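Side-chain contacts in nuclear polyadenylated RNA-binding protein NAB2 (Saccharomyces cerevisiae, PDB 2V75), which binds the poly(A) tails of mRNAs, protecting them from the exosome, and takes part in tail-length control and nuclear export: residues Glu8-Ile13 with Phe72-Ala77; Val12-Lys17 with Tyr34-Ile39; Ile28-Glu33 with Ser54-Val59; Gly43-Val48 with Asn66-Ala71. All coordinates share one frame; numbering follows the deposited sequence.

Interaction 1. Residues Glu8-Ile13 with Phe72-Ala77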
loop_
_atom_site.group_PDB
_atom_site.type_symbol
_atom_site.label_atom_id
_atom_site.label_comp_id
_atom_site.label_asym_id
_atom_site.label_seq_id
_atom_site.Cartn_x
_atom_site.Cartn_y
_atom_site.Cartn_z
ATOM N N GLU A 8 5.495 6.492 8.683
ATOM C CA GLU A 8 6.091 5.250 9.172
ATOM C C GLU A 8 5.006 4.196 9.374
ATOM O O GLU A 8 5.151 3.048 8.960
ATOM C CB GLU A 8 6.923 5.481 10.447
ATOM C CG GLU A 8 8.234 6.241 10.224
ATOM C CD GLU A 8 9.123 5.630 9.140
ATOM O OE1 GLU A 8 9.509 4.449 9.253
ATOM O OE2 GLU A 8 9.460 6.331 8.162
ATOM N N ASN A 9 3.875 4.590 9.932
ATOM C CA ASN A 9 2.753 3.664 10.032
ATOM C C ASN A 9 2.156 3.275 8.682
ATOM O O ASN A 9 1.696 2.148 8.514
ATOM C CB ASN A 9 1.678 4.221 10.945
ATOM C CG ASN A 9 2.042 4.062 12.408
ATOM O OD1 ASN A 9 2.803 3.159 12.772
ATOM N ND2 ASN A 9 1.520 4.943 13.253
ATOM N N LEU A 10 2.149 4.190 7.722
ATOM C CA LEU A 10 1.670 3.817 6.393
ATOM C C LEU A 10 2.542 2.750 5.720
ATOM O O LEU A 10 2.039 1.830 5.088
ATOM C CB LEU A 10 1.523 5.057 5.515
ATOM C CG LEU A 10 0.715 4.778 4.267
ATOM C CD1 LEU A 10 -0.718 4.277 4.515
ATOM C CD2 LEU A 10 0.703 6.014 3.368
ATOM N N LYS A 11 3.849 2.855 5.899
ATOM C CA LYS A 11 4.764 1.887 5.290
ATOM C C LYS A 11 4.499 0.525 5.905
ATOM O O LYS A 11 4.458 -0.481 5.224
ATOM C CB LYS A 11 6.191 2.316 5.510
ATOM C CG LYS A 11 6.698 3.486 4.660
ATOM C CD LYS A 11 8.188 3.737 5.013
ATOM C CE LYS A 11 8.618 5.143 4.683
ATOM N NZ LYS A 11 9.823 5.507 5.447
ATOM N N VAL A 12 4.232 0.499 7.199
ATOM C CA VAL A 12 3.894 -0.778 7.862
ATOM C C VAL A 12 2.571 -1.319 7.357
ATOM O O VAL A 12 2.442 -2.484 6.983
ATOM C CB VAL A 12 3.834 -0.645 9.376
ATOM C CG1 VAL A 12 3.167 -1.878 9.998
ATOM C CG2 VAL A 12 5.235 -0.464 9.984
ATOM N N ILE A 13 1.590 -0.439 7.193
ATOM C CA ILE A 13 0.255 -0.867 6.752
ATOM C C ILE A 13 0.283 -1.395 5.341
ATOM O O ILE A 13 -0.336 -2.404 5.010
ATOM C CB ILE A 13 -0.763 0.288 6.849
ATOM C CG1 ILE A 13 -1.154 0.494 8.315
ATOM C CG2 ILE A 13 -2.012 0.028 5.979
ATOM C CD1 ILE A 13 -1.853 1.871 8.521
ATOM N N PHE A 72 -4.253 4.600 0.173
ATOM C CA PHE A 72 -4.783 5.952 0.286
ATOM C C PHE A 72 -5.877 5.981 1.340
ATOM O O PHE A 72 -6.060 6.921 2.106
ATOM C CB PHE A 72 -5.363 6.423 -1.046
ATOM C CG PHE A 72 -4.381 7.061 -1.995
ATOM C CD1 PHE A 72 -4.017 8.391 -1.873
ATOM C CD2 PHE A 72 -3.918 6.360 -3.088
ATOM C CE1 PHE A 72 -3.138 8.975 -2.796
ATOM C CE2 PHE A 72 -3.068 6.947 -4.024
ATOM C CZ PHE A 72 -2.685 8.264 -3.880
ATOM N N PHE A 73 -6.700 4.943 1.340
ATOM C CA PHE A 73 -7.744 4.812 2.304
ATOM C C PHE A 73 -7.212 4.817 3.739
ATOM O O PHE A 73 -7.695 5.559 4.630
ATOM C CB PHE A 73 -8.582 3.574 1.972
ATOM C CG PHE A 73 -9.966 3.613 2.537
ATOM C CD1 PHE A 73 -11.075 4.039 1.799
ATOM C CD2 PHE A 73 -10.154 3.241 3.855
ATOM C CE1 PHE A 73 -12.341 4.046 2.359
ATOM C CE2 PHE A 73 -11.426 3.252 4.433
ATOM C CZ PHE A 73 -12.515 3.652 3.673
ATOM N N ALA A 74 -6.199 3.994 3.986
ATOM C CA ALA A 74 -5.553 3.892 5.294
ATOM C C ALA A 74 -4.951 5.236 5.748
ATOM O O ALA A 74 -5.126 5.615 6.909
ATOM C CB ALA A 74 -4.484 2.824 5.261
ATOM N N LEU A 75 -4.322 5.961 4.826
ATOM C CA LEU A 75 -3.770 7.281 5.115
ATOM C C LEU A 75 -4.868 8.237 5.612
ATOM O O LEU A 75 -4.681 8.942 6.602
ATOM C CB LEU A 75 -3.050 7.821 3.865
ATOM C CG LEU A 75 -2.425 9.218 3.979
ATOM C CD1 LEU A 75 -1.430 9.289 5.162
ATOM C CD2 LEU A 75 -1.776 9.623 2.625
ATOM N N GLU A 76 -6.010 8.290 4.914
ATOM C CA GLU A 76 -7.095 9.149 5.280
ATOM C C GLU A 76 -7.594 8.768 6.651
ATOM O O GLU A 76 -7.765 9.615 7.520
ATOM C CB GLU A 76 -8.231 9.040 4.259
ATOM C CG GLU A 76 -9.411 9.933 4.595
ATOM C CD GLU A 76 -9.037 11.402 4.779
ATOM O OE1 GLU A 76 -8.148 11.920 4.062
ATOM O OE2 GLU A 76 -9.700 12.050 5.607
ATOM N N ALA A 77 -7.755 7.464 6.874
ATOM C CA ALA A 77 -8.208 6.947 8.160
ATOM C C ALA A 77 -7.285 7.363 9.286
ATOM O O ALA A 77 -7.710 7.857 10.327
ATOM C CB ALA A 77 -8.359 5.440 8.122
#

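Interaction 2. Residues Val12-Lys17 with Tyr34-Ile39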
loop_
_atom_site.group_PDB
_atom_site.type_symbol
_atom_site.label_atom_id
_atom_site.label_comp_id
_atom_site.label_asym_id
_atom_site.label_seq_id
_atom_site.Cartn_x
_atom_site.Cartn_y
_atom_site.Cartn_z
ATOM N N VAL A 12 4.232 0.499 7.199
ATOM C CA VAL A 12 3.894 -0.778 7.862
ATOM C C VAL A 12 2.571 -1.319 7.357
ATOM O O VAL A 12 2.442 -2.484 6.983
ATOM C CB VAL A 12 3.834 -0.645 9.376
ATOM C CG1 VAL A 12 3.167 -1.878 9.998
ATOM C CG2 VAL A 12 5.235 -0.464 9.984
ATOM N N ILE A 13 1.590 -0.439 7.193
ATOM C CA ILE A 13 0.255 -0.867 6.752
ATOM C C ILE A 13 0.283 -1.395 5.341
ATOM O O ILE A 13 -0.336 -2.404 5.010
ATOM C CB ILE A 13 -0.763 0.288 6.849
ATOM C CG1 ILE A 13 -1.154 0.494 8.315
ATOM C CG2 ILE A 13 -2.012 0.028 5.979
ATOM C CD1 ILE A 13 -1.853 1.871 8.521
ATOM N N VAL A 14 1.066 -0.752 4.495
ATOM C CA VAL A 14 1.234 -1.244 3.112
ATOM C C VAL A 14 1.940 -2.615 3.051
ATOM O O VAL A 14 1.482 -3.522 2.350
ATOM C CB VAL A 14 1.930 -0.165 2.255
ATOM C CG1 VAL A 14 2.257 -0.695 0.812
ATOM C CG2 VAL A 14 1.045 1.069 2.125
ATOM N N ALA A 15 3.029 -2.755 3.798
ATOM C CA ALA A 15 3.681 -4.047 3.986
ATOM C C ALA A 15 2.723 -5.144 4.462
ATOM O O ALA A 15 2.821 -6.279 4.017
ATOM C CB ALA A 15 4.917 -3.904 4.921
ATOM N N GLU A 16 1.819 -4.827 5.385
ATOM C CA GLU A 16 0.889 -5.824 5.891
ATOM C C GLU A 16 -0.043 -6.295 4.766
ATOM O O GLU A 16 -0.364 -7.493 4.645
ATOM C CB GLU A 16 0.086 -5.265 7.073
ATOM C CG GLU A 16 0.924 -4.950 8.251
ATOM C CD GLU A 16 1.454 -6.175 8.958
ATOM O OE1 GLU A 16 0.789 -7.238 9.022
ATOM O OE2 GLU A 16 2.497 -6.030 9.621
ATOM N N LYS A 17 -0.465 -5.340 3.960
ATOM C CA LYS A 17 -1.345 -5.634 2.811
ATOM C C LYS A 17 -0.619 -6.505 1.791
ATOM O O LYS A 17 -1.112 -7.570 1.392
ATOM C CB LYS A 17 -1.836 -4.340 2.201
ATOM C CG LYS A 17 -2.731 -4.499 0.942
ATOM C CD LYS A 17 -4.032 -5.164 1.221
ATOM C CE LYS A 17 -4.825 -5.197 -0.096
ATOM N NZ LYS A 17 -6.216 -5.592 0.090
ATOM N N TYR A 34 8.344 2.413 -1.664
ATOM C CA TYR A 34 8.188 3.080 -2.953
ATOM C C TYR A 34 6.754 3.613 -3.029
ATOM O O TYR A 34 6.533 4.754 -3.446
ATOM C CB TYR A 34 8.411 2.125 -4.113
ATOM C CG TYR A 34 8.811 2.789 -5.390
ATOM C CD1 TYR A 34 10.124 2.994 -5.710
ATOM C CD2 TYR A 34 7.873 3.265 -6.273
ATOM C CE1 TYR A 34 10.493 3.635 -6.901
ATOM C CE2 TYR A 34 8.236 3.903 -7.429
ATOM C CZ TYR A 34 9.532 4.112 -7.745
ATOM O OH TYR A 34 9.769 4.768 -8.947
ATOM N N ILE A 35 5.799 2.796 -2.626
ATOM C CA ILE A 35 4.394 3.217 -2.610
ATOM C C ILE A 35 4.156 4.472 -1.767
ATOM O O ILE A 35 3.557 5.451 -2.217
ATOM C CB ILE A 35 3.437 2.070 -2.226
ATOM C CG1 ILE A 35 3.434 1.007 -3.341
ATOM C CG2 ILE A 35 2.028 2.647 -1.896
ATOM C CD1 ILE A 35 2.585 -0.226 -2.980
ATOM N N VAL A 36 4.716 4.492 -0.576
ATOM C CA VAL A 36 4.549 5.629 0.291
ATOM C C VAL A 36 5.251 6.861 -0.241
ATOM O O VAL A 36 4.729 7.951 -0.104
ATOM C CB VAL A 36 4.990 5.249 1.697
ATOM C CG1 VAL A 36 5.114 6.490 2.591
ATOM C CG2 VAL A 36 4.023 4.174 2.214
ATOM N N LEU A 37 6.407 6.703 -0.888
ATOM C CA LEU A 37 7.066 7.801 -1.571
ATOM C C LEU A 37 6.136 8.416 -2.628
ATOM O O LEU A 37 6.075 9.661 -2.739
ATOM C CB LEU A 37 8.356 7.317 -2.254
ATOM C CG LEU A 37 9.110 8.298 -3.144
ATOM C CD1 LEU A 37 9.788 9.382 -2.334
ATOM C CD2 LEU A 37 10.155 7.575 -3.993
ATOM N N LEU A 38 5.484 7.564 -3.410
ATOM C CA LEU A 38 4.620 8.043 -4.510
ATOM C C LEU A 38 3.404 8.777 -3.916
ATOM O O LEU A 38 3.020 9.820 -4.394
ATOM C CB LEU A 38 4.175 6.866 -5.372
ATOM C CG LEU A 38 5.305 6.271 -6.237
ATOM C CD1 LEU A 38 4.854 4.967 -6.874
ATOM C CD2 LEU A 38 5.798 7.333 -7.226
ATOM N N ILE A 39 2.848 8.262 -2.829
ATOM C CA ILE A 39 1.589 8.785 -2.270
ATOM C C ILE A 39 1.853 10.061 -1.529
ATOM O O ILE A 39 1.249 11.090 -1.818
ATOM C CB ILE A 39 0.872 7.796 -1.351
ATOM C CG1 ILE A 39 0.316 6.647 -2.192
ATOM C CG2 ILE A 39 -0.199 8.539 -0.511
ATOM C CD1 ILE A 39 -0.265 5.471 -1.398
#

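Interaction 3. Residues Ile28-Glu33 with Ser54-Val59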
loop_
_atom_site.group_PDB
_atom_site.type_symbol
_atom_site.label_atom_id
_atom_site.label_comp_id
_atom_site.label_asym_id
_atom_site.label_seq_id
_atom_site.Cartn_x
_atom_site.Cartn_y
_atom_site.Cartn_z
ATOM N N ILE A 28 9.042 -6.781 -0.061
ATOM C CA ILE A 28 7.860 -6.091 0.469
ATOM C C ILE A 28 8.246 -4.730 1.042
ATOM O O ILE A 28 7.562 -3.768 0.769
ATOM C CB ILE A 28 7.140 -6.956 1.517
ATOM C CG1 ILE A 28 6.362 -8.065 0.812
ATOM C CG2 ILE A 28 6.192 -6.148 2.369
ATOM C CD1 ILE A 28 5.905 -9.168 1.830
ATOM N N LYS A 29 9.342 -4.665 1.783
ATOM C CA LYS A 29 9.748 -3.454 2.495
ATOM C C LYS A 29 10.017 -2.383 1.434
ATOM O O LYS A 29 9.600 -1.232 1.570
ATOM C CB LYS A 29 10.978 -3.726 3.322
ATOM C CG LYS A 29 11.367 -2.604 4.274
ATOM C CD LYS A 29 12.551 -2.970 5.193
ATOM C CE LYS A 29 12.104 -3.740 6.438
ATOM N NZ LYS A 29 10.956 -3.058 7.108
ATOM N N TYR A 30 10.663 -2.785 0.344
ATOM C CA TYR A 30 10.980 -1.814 -0.715
ATOM C C TYR A 30 9.742 -1.343 -1.437
ATOM O O TYR A 30 9.585 -0.126 -1.620
ATOM C CB TYR A 30 11.919 -2.418 -1.747
ATOM C CG TYR A 30 12.214 -1.488 -2.916
ATOM C CD1 TYR A 30 13.016 -0.382 -2.742
ATOM C CD2 TYR A 30 11.714 -1.727 -4.191
ATOM C CE1 TYR A 30 13.322 0.458 -3.818
ATOM C CE2 TYR A 30 12.002 -0.872 -5.276
ATOM C CZ TYR A 30 12.797 0.233 -5.063
ATOM O OH TYR A 30 13.157 1.079 -6.106
ATOM N N VAL A 31 8.885 -2.281 -1.861
ATOM C CA VAL A 31 7.609 -1.925 -2.529
ATOM C C VAL A 31 6.798 -0.990 -1.602
ATOM O O VAL A 31 6.274 0.040 -2.049
ATOM C CB VAL A 31 6.798 -3.150 -2.987
ATOM C CG1 VAL A 31 5.421 -2.748 -3.579
ATOM C CG2 VAL A 31 7.584 -4.026 -3.983
ATOM N N ALA A 32 6.718 -1.295 -0.318
ATOM C CA ALA A 32 5.995 -0.434 0.614
ATOM C C ALA A 32 6.620 0.968 0.667
ATOM O O ALA A 32 5.927 1.998 0.638
ATOM C CB ALA A 32 5.970 -1.069 2.014
ATOM N N GLU A 33 7.939 1.041 0.691
ATOM C CA GLU A 33 8.598 2.346 0.736
ATOM C C GLU A 33 8.323 3.120 -0.546
ATOM O O GLU A 33 8.161 4.349 -0.515
ATOM C CB GLU A 33 10.092 2.168 0.938
ATOM C CG GLU A 33 10.450 1.819 2.384
ATOM C CD GLU A 33 11.010 3.005 3.165
ATOM O OE1 GLU A 33 11.035 4.140 2.626
ATOM O OE2 GLU A 33 11.469 2.782 4.314
ATOM N N SER A 54 4.945 -0.249 -13.977
ATOM C CA SER A 54 6.200 -0.119 -14.690
ATOM C C SER A 54 7.400 -0.781 -13.986
ATOM O O SER A 54 8.339 -1.153 -14.631
ATOM C CB SER A 54 6.494 1.345 -15.018
ATOM O OG SER A 54 7.063 2.039 -13.937
ATOM N N LEU A 55 7.373 -0.897 -12.669
ATOM C CA LEU A 55 8.442 -1.527 -11.905
ATOM C C LEU A 55 8.346 -3.040 -11.637
ATOM O O LEU A 55 9.362 -3.723 -11.473
ATOM C CB LEU A 55 8.557 -0.824 -10.559
ATOM C CG LEU A 55 9.636 0.274 -10.576
ATOM C CD1 LEU A 55 9.175 1.450 -11.419
ATOM C CD2 LEU A 55 9.880 0.669 -9.131
ATOM N N PHE A 56 7.131 -3.554 -11.593
ATOM C CA PHE A 56 6.890 -4.903 -11.103
ATOM C C PHE A 56 5.916 -5.616 -12.063
ATOM O O PHE A 56 4.736 -5.372 -11.974
ATOM C CB PHE A 56 6.276 -4.827 -9.710
ATOM C CG PHE A 56 7.139 -4.032 -8.747
ATOM C CD1 PHE A 56 8.356 -4.540 -8.329
ATOM C CD2 PHE A 56 6.722 -2.775 -8.323
ATOM C CE1 PHE A 56 9.183 -3.796 -7.442
ATOM C CE2 PHE A 56 7.543 -2.019 -7.483
ATOM C CZ PHE A 56 8.753 -2.537 -7.079
ATOM N N ASP A 57 6.438 -6.437 -12.963
ATOM C CA ASP A 57 5.626 -7.222 -13.889
ATOM C C ASP A 57 5.111 -8.549 -13.317
ATOM O O ASP A 57 4.343 -9.261 -13.983
ATOM C CB ASP A 57 6.378 -7.444 -15.187
ATOM C CG ASP A 57 7.745 -8.067 -14.982
ATOM O OD1 ASP A 57 8.058 -8.499 -13.831
ATOM O OD2 ASP A 57 8.510 -8.102 -15.976
ATOM N N SER A 58 5.510 -8.858 -12.090
ATOM C CA SER A 58 5.073 -10.049 -11.370
ATOM C C SER A 58 3.749 -9.867 -10.613
ATOM O O SER A 58 3.234 -10.830 -10.040
ATOM C CB SER A 58 6.193 -10.426 -10.382
ATOM O OG SER A 58 6.549 -9.266 -9.602
ATOM N N VAL A 59 3.231 -8.636 -10.598
ATOM C CA VAL A 59 2.015 -8.254 -9.889
ATOM C C VAL A 59 1.058 -7.621 -10.893
ATOM O O VAL A 59 1.425 -6.702 -11.662
ATOM C CB VAL A 59 2.268 -7.235 -8.770
ATOM C CG1 VAL A 59 0.986 -7.201 -7.765
ATOM C CG2 VAL A 59 3.607 -7.587 -8.088
#

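Interaction 4. Residues Gly43-Val48 with Asn66-Ala71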
loop_
_atom_site.group_PDB
_atom_site.type_symbol
_atom_site.label_atom_id
_atom_site.label_comp_id
_atom_site.label_asym_id
_atom_site.label_seq_id
_atom_site.Cartn_x
_atom_site.Cartn_y
_atom_site.Cartn_z
ATOM N N GLY A 43 0.892 11.768 -5.645
ATOM C CA GLY A 43 0.375 10.970 -6.776
ATOM C C GLY A 43 -1.149 10.769 -6.789
ATOM O O GLY A 43 -1.782 10.746 -5.739
ATOM N N THR A 44 -1.724 10.615 -7.968
ATOM C CA THR A 44 -3.127 10.209 -8.090
ATOM C C THR A 44 -3.182 8.686 -7.962
ATOM O O THR A 44 -2.165 8.035 -8.042
ATOM C CB THR A 44 -3.696 10.629 -9.397
ATOM O OG1 THR A 44 -2.915 10.054 -10.448
ATOM C CG2 THR A 44 -3.762 12.169 -9.546
ATOM N N VAL A 45 -4.349 8.099 -7.732
ATOM C CA VAL A 45 -4.443 6.654 -7.662
ATOM C C VAL A 45 -3.886 6.023 -8.952
ATOM O O VAL A 45 -3.082 5.093 -8.883
ATOM C CB VAL A 45 -5.902 6.201 -7.426
ATOM C CG1 VAL A 45 -5.915 4.668 -7.445
ATOM C CG2 VAL A 45 -6.446 6.784 -6.099
ATOM N N GLU A 46 -4.332 6.505 -10.090
ATOM C CA GLU A 46 -3.874 6.062 -11.401
ATOM C C GLU A 46 -2.363 6.189 -11.658
ATOM O O GLU A 46 -1.744 5.232 -12.119
ATOM C CB GLU A 46 -4.608 6.871 -12.466
ATOM C CG GLU A 46 -4.838 8.379 -12.095
ATOM C CD GLU A 46 -6.233 8.720 -11.489
ATOM O OE1 GLU A 46 -6.557 8.305 -10.334
ATOM O OE2 GLU A 46 -6.978 9.441 -12.209
ATOM N N SER A 47 -1.782 7.331 -11.292
ATOM C CA SER A 47 -0.347 7.585 -11.466
ATOM C C SER A 47 0.477 6.677 -10.568
ATOM O O SER A 47 1.552 6.211 -10.935
ATOM C CB SER A 47 0.022 9.063 -11.254
ATOM O OG SER A 47 0.332 9.361 -9.886
ATOM N N VAL A 48 0.005 6.389 -9.372
ATOM C CA VAL A 48 0.752 5.506 -8.507
ATOM C C VAL A 48 0.668 4.067 -9.067
ATOM O O VAL A 48 1.662 3.346 -9.074
ATOM C CB VAL A 48 0.291 5.582 -7.042
ATOM C CG1 VAL A 48 1.004 4.532 -6.191
ATOM C CG2 VAL A 48 0.420 7.063 -6.555
ATOM N N ASN A 66 -5.696 -2.562 -5.939
ATOM C CA ASN A 66 -6.202 -2.846 -4.612
ATOM C C ASN A 66 -5.277 -2.344 -3.514
ATOM O O ASN A 66 -5.753 -1.771 -2.530
ATOM C CB ASN A 66 -6.402 -4.329 -4.457
ATOM C CG ASN A 66 -6.990 -4.671 -3.091
ATOM O OD1 ASN A 66 -6.452 -5.490 -2.345
ATOM N ND2 ASN A 66 -8.125 -4.034 -2.770
ATOM N N VAL A 67 -3.989 -2.588 -3.675
ATOM C CA VAL A 67 -2.980 -2.213 -2.682
ATOM C C VAL A 67 -2.958 -0.697 -2.607
ATOM O O VAL A 67 -2.986 -0.130 -1.511
ATOM C CB VAL A 67 -1.592 -2.721 -3.005
ATOM C CG1 VAL A 67 -0.541 -2.107 -2.009
ATOM C CG2 VAL A 67 -1.595 -4.278 -2.999
ATOM N N VAL A 68 -2.895 -0.050 -3.764
ATOM C CA VAL A 68 -2.902 1.425 -3.789
ATOM C C VAL A 68 -4.184 2.051 -3.159
ATOM O O VAL A 68 -4.134 3.015 -2.347
ATOM C CB VAL A 68 -2.560 1.954 -5.215
ATOM C CG1 VAL A 68 -2.772 3.453 -5.247
ATOM C CG2 VAL A 68 -1.101 1.538 -5.630
ATOM N N GLN A 69 -5.359 1.573 -3.549
ATOM C CA GLN A 69 -6.629 1.954 -2.931
ATOM C C GLN A 69 -6.591 1.817 -1.414
ATOM O O GLN A 69 -6.973 2.704 -0.667
ATOM C CB GLN A 69 -7.749 1.101 -3.557
ATOM C CG GLN A 69 -8.023 1.504 -4.968
ATOM C CD GLN A 69 -9.100 0.643 -5.618
ATOM O OE1 GLN A 69 -9.561 -0.318 -5.002
ATOM N NE2 GLN A 69 -9.464 0.966 -6.851
ATOM N N THR A 70 -6.086 0.691 -0.924
ATOM C CA THR A 70 -6.022 0.475 0.500
ATOM C C THR A 70 -5.066 1.453 1.197
ATOM O O THR A 70 -5.393 1.989 2.263
ATOM C CB THR A 70 -5.492 -0.934 0.788
ATOM O OG1 THR A 70 -6.403 -1.864 0.223
ATOM C CG2 THR A 70 -5.291 -1.197 2.301
ATOM N N ALA A 71 -3.969 1.760 0.537
ATOM C CA ALA A 71 -2.988 2.695 1.065
ATOM C C ALA A 71 -3.620 4.078 1.214
ATOM O O ALA A 71 -3.469 4.683 2.249
ATOM C CB ALA A 71 -1.780 2.806 0.127
#

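Interaction 1. Residues Glu8-Ile13 with Phe72-Ala77
The salt bridge from Lys11 NZ to Glu8 OE2, 2.9 Å long, lies on a different side of the helical turn from Leu10 and Ile13, which pack on Ala74 and Leu75. The ammonium meets the carboxylate oxygen from its syn side, 28° out of the carboxylate plane. Across the contact the side chains meet through apolar groups, with no hydrogen bond. Leu10 points at the other helix and divides its two methyls between neighbouring residues: CD1 rests 4.1 Å from Ala74 CB and at similar range from the backbone N of Leu75, while CD2 lies 4.2 Å from Leu75 CB. The Leu10 and Leu75 side chains cross at about a right angle. This is a helix-helix packing between helix 7-18 and helix 61-79 in the all-helical N-terminal domain of Nab2, a PWI-like fold; the local axes run roughly antiparallel, 142° between their directions and 10.1 Å apart at closest approach. Ala74 has only a methyl to offer, and the Leu10 and Ile13 side chains both reach it. Ile13 uses its branch methyl: with CG1 beside the backbone N (chi1 -76°), CG2 is the arm that extends to Ala74 CB, at 3.8 Å. Ile13 also touches Ile87 and Ile91 of helix 84-93, and Leu75 also packs on Ile39 of helix 28-40.

Interaction 2. Residues Val12-Lys17 with Tyr34-Ile39
Val14 leaves helix 7-18 with its CB directed at helix 28-40, and its two methyls part to meet Ile35 and Val36. Val14 CB itself stays 5.3 Å from Ile35 CD1 and leaves the touching to its branches. Val14 CG1, anti to the backbone N with chi1 at 174°, reaches farthest toward Ile35: it lies 3.8 Å from Ile35 CD1, and 4.3 Å from both Ile35 CB and Ile35 CG2. Val14 CG2, beside the backbone N, turns to Val36, the next residue on helix 28-40; Val14 CG2 sits 4.3 Å from Val36 CG2, a looser, methyl-to-methyl approach. Val14 CG2 is also 4.4 Å from Ile35 CG2, which thus sits near both arms of the valine. In this small helical domain, the N-terminal part of Nab2, the contact joins helices 7-18 and 28-40 close to the centre of the chain; the nearest CA atoms, those of Val14 and Ile35, are 7.9 Å apart, a spacing bridged by aliphatic groups alone. Ile35 answers with a fully extended chain: CG1 lies beside its backbone N, and chi2 of 176° sets CD1 anti to CA, so that the chain runs straight out to Val14 CG1. The Val14 and Ile35 side chains cross obliquely. Around the pair, Ala71 of helix 61-79 and Ala32 of helix 28-40 also touch Val14, and Ile35 reaches Leu52 of helix 45-55. Val36 packs back on Leu10 and Lys11, one turn earlier along helix 7-18.

Interaction 3. Residues Ile28-Glu33 with Ser54-Val59
Val31 and Phe56, whose CA atoms are the nearest pair at 9.1 Å, face each other from a regular helix and from an extended residue, Phe56 having phi -135° and psi 99°. In the all-helical, PWI-like fold of this domain, the contact ties the start of helix 28-40 to the chain where it leaves helix 45-55. The long spacing is bridged chiefly by the Phe56 ring. Val31 CG2, the methyl beside its backbone N, sits over one ring face in a CH-pi contact, 4.0 Å from the centroid and 27° off the normal. It lies toward the rim, so its closest ring atom is Phe56 CZ at 3.6 Å. Leu55 CB occupies the opposite face, 3.4 Å above the plane, which sandwiches the ring between two aliphatic groups. An alanine in place of Phe56 would remove this ring and is likely to leave Val31 CG2 and Leu55 CB with a gap between them. Glu26 touches both Val31 and Phe56. Tyr30 approaches differently: its ring meets Phe56 edge against edge, without stacking, while its hydroxyl end comes near a methyl of Leu55. Tyr30 CE2 is 4.1 Å from Phe56 CZ, and Tyr30 OH lies 4.5 Å from Leu55 CD2.

Interaction 4. Residues Gly43-Val48 with Asn66-Ala71
Val68 has its CB directed at helix 45-55; its CG1 meets both Val45 and Val48, and its CG2 meets Val48. Its chi1 of 172° sets CG1 anti to the backbone N and CG2 beside it. Val68 CG2 lies 3.7 Å from Val48 CG1, while Val68 CG1 is 4.0 Å from Val45 CG1 and about equally far from the carbonyl oxygen of Val45. Val45 and Val48 adopt the same rotamer, and each offers its CG1 to Val68. The approaches differ: Val45 and Val68 slide past each other in opposite directions, whereas Val48 comes across Val68 at a slant. Thr44, at the N-cap, and Ser47, within the first turn, form a capping box at the start of helix 45-55. With chi1 at 58°, Thr44 OG1 is placed to accept from Ser47 N at 3.1 Å; the return bond, Thr44 N to Ser47 OG, is weak. Helix 61-79, which carries Val68, packs its other flank on helices 7-18 and 28-40 through Val67 and Ala71. Thr70 OG1 donates to Asn66 O, 2.8 Å away. Asn66 O also accepts from Thr70 N, the two donors arriving from opposite faces of the carbonyl plane.

Interactions 1, 2 and 4 are buried, while interaction 3 is only partly so. Interactions 1 and 2 start from the same helix 7-18 and lie about 7 Å apart between centres; Val36 and Ile39 of interaction 2 pack on Leu10 and Leu75 of interaction 1. Interaction 4 shares helix 61-79 with interaction 1, and Phe72 spans the two by touching Gly43 and Val45. The three buried contacts join helix to helix through aliphatic methyls; interaction 3, on the far side of the chain's centre from interaction 1, adds aromatic rings. None of the four contacts has a hydrogen bond across it; polar links run within segments or between interactions, as in the weak, long ion pair of Lys11 with Glu33.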